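PDB 1O1Z: glycerophosphodiester phosphodiesterase from Thermotoga maritima, which belongs to the glycerophosphoryl diester phosphodiesterase family of TIM-barrel proteins. Local coordinates for residues V48-D53 with R113-A118. Numbering follows the deposited sequence.
Sequences VRLSKD and REAADA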
# COMPACT_ATOMS: atom_id res chain seq x y z
N VAL A 48 2.99 -0.99 -7.84
CA VAL A 48 2.85 -1.42 -9.23
C VAL A 48 3.24 -0.36 -10.25
O VAL A 48 3.00 0.85 -10.07
CB VAL A 48 1.43 -1.96 -9.56
CG1 VAL A 48 1.15 -3.22 -8.77
CG2 VAL A 48 0.34 -0.93 -9.38
N ARG A 49 3.82 -0.88 -11.35
CA ARG A 49 4.31 -0.10 -12.47
C ARG A 49 4.11 -0.91 -13.75
O ARG A 49 3.74 -2.09 -13.70
CB ARG A 49 5.81 0.15 -12.32
CG ARG A 49 6.16 1.03 -11.14
CD ARG A 49 7.65 1.29 -11.06
NE ARG A 49 7.94 2.24 -10.01
CZ ARG A 49 7.90 3.55 -10.12
NH1 ARG A 49 7.60 4.16 -11.27
NH2 ARG A 49 8.20 4.31 -9.06
N LEU A 50 4.37 -0.29 -14.88
CA LEU A 50 4.30 -1.00 -16.16
C LEU A 50 5.65 -1.37 -16.73
O LEU A 50 6.62 -0.59 -16.71
CB LEU A 50 3.64 -0.18 -17.25
CG LEU A 50 2.18 0.13 -17.13
CD1 LEU A 50 1.74 0.84 -18.42
CD2 LEU A 50 1.34 -1.10 -16.85
N SER A 51 5.69 -2.58 -17.29
CA SER A 51 6.80 -3.04 -18.09
C SER A 51 6.67 -2.47 -19.50
O SER A 51 5.66 -1.84 -19.86
CB SER A 51 6.78 -4.57 -18.17
OG SER A 51 5.62 -5.00 -18.87
N LYS A 52 7.70 -2.72 -20.30
CA LYS A 52 7.73 -2.23 -21.68
C LYS A 52 6.56 -2.76 -22.49
O LYS A 52 6.04 -2.05 -23.37
CB LYS A 52 9.03 -2.59 -22.37
CG LYS A 52 9.08 -2.05 -23.81
CD LYS A 52 10.50 -1.88 -24.29
CE LYS A 52 10.53 -1.28 -25.69
NZ LYS A 52 11.86 -1.48 -26.34
N ASP A 53 6.21 -4.03 -22.23
CA ASP A 53 5.09 -4.69 -22.91
C ASP A 53 3.72 -4.47 -22.25
O ASP A 53 2.73 -5.15 -22.58
CB ASP A 53 5.38 -6.20 -23.21
CG ASP A 53 5.82 -7.05 -22.00
OD1 ASP A 53 6.30 -6.56 -20.96
OD2 ASP A 53 5.76 -8.30 -22.03
N ARG A 113 0.40 6.68 -13.24
CA ARG A 113 -0.96 6.81 -13.78
C ARG A 113 -1.20 5.89 -14.96
O ARG A 113 -2.27 5.33 -15.11
CB ARG A 113 -1.28 8.25 -14.18
CG ARG A 113 -2.50 8.43 -15.11
CD ARG A 113 -2.80 9.88 -15.50
NE ARG A 113 -3.42 10.63 -14.38
CZ ARG A 113 -4.72 10.72 -14.19
NH1 ARG A 113 -5.53 10.04 -15.01
NH2 ARG A 113 -5.22 11.47 -13.18
N GLU A 114 -0.19 5.72 -15.80
CA GLU A 114 -0.36 4.88 -16.99
C GLU A 114 -0.64 3.41 -16.69
O GLU A 114 -1.10 2.69 -17.57
CB GLU A 114 0.84 5.03 -17.93
CG GLU A 114 2.18 4.67 -17.33
CD GLU A 114 2.93 5.86 -16.71
OE1 GLU A 114 2.32 6.89 -16.29
OE2 GLU A 114 4.19 5.78 -16.61
N ALA A 115 -0.37 2.96 -15.46
CA ALA A 115 -0.67 1.60 -15.04
C ALA A 115 -2.10 1.41 -14.59
O ALA A 115 -2.56 0.29 -14.44
CB ALA A 115 0.26 1.16 -13.92
N ALA A 116 -2.83 2.51 -14.36
CA ALA A 116 -4.14 2.41 -13.71
C ALA A 116 -5.15 1.58 -14.49
O ALA A 116 -5.81 0.72 -13.90
CB ALA A 116 -4.69 3.80 -13.45
N ASP A 117 -5.26 1.78 -15.80
CA ASP A 117 -6.27 1.02 -16.55
C ASP A 117 -5.98 -0.48 -16.51
O ASP A 117 -6.90 -1.29 -16.32
CB ASP A 117 -6.35 1.50 -17.99
CG ASP A 117 -7.07 2.84 -18.13
OD1 ASP A 117 -7.83 3.25 -17.22
OD2 ASP A 117 -6.94 3.55 -19.13
N ALA A 118 -4.71 -0.87 -16.68
CA ALA A 118 -4.33 -2.28 -16.62
C ALA A 118 -4.56 -2.89 -15.24
O ALA A 118 -4.98 -4.04 -15.12
CB ALA A 118 -2.88 -2.45 -17.03
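Leu50, the last residue of strand 43-50, packs its forked end against Glu114, Ala115 and Ala118, in the segment that leads into helix 116-123. One branch reaches the backbone of Glu114, with CD1 of Leu50 3.5 Å from Glu114 O. The other branch serves the alanines. Leu50 CD2 lies 3.8 Å from Ala115 CA. It also meets Ala115 CB. Contact of Leu50 CD2 with Ala118 CB is looser, at 4.4 Å. With CG of Leu50 anti to the carbonyl carbon (chi1 -68°), the atom that carries the fork rests on Ala115.

The carboxylate-bearing chain of Glu114 passes Leu50 with its aliphatic part. Its chi1 of 59° sets CG of Glu114 4.0 Å from Leu50 CD1. The contact is small, burying 187 Å² in all. It is made by van der Waals packing, apolar at the alanines and against a carbonyl oxygen at Glu114. Ala115 is buried, while Glu114 is exposed.

Polar bonds surround the strand end. Glu112, just before the helical segment, accepts the backbone N-H of Leu50 and forms a salt bridge with Arg49. The side chain of Arg49 leaves the strand on the face turned from residues 113-118, and its NH2 also bonds to His60 O. Beyond the strand, Ser51 OG donates to Asp53 OD1 at 2.7 Å. The hydroxyl also bonds to Lys55 N, consistent with a fixed turn.

The contact joins the end of one barrel strand to the helix that follows its parallel neighbour, strand 105-110. Val48 packs on Ile108 and Ile110 of that strand. Ala118 also touches Val56 of the antiparallel strand 56-58, and on another side of the helix Ala116 meets Leu138 of helix 136-142.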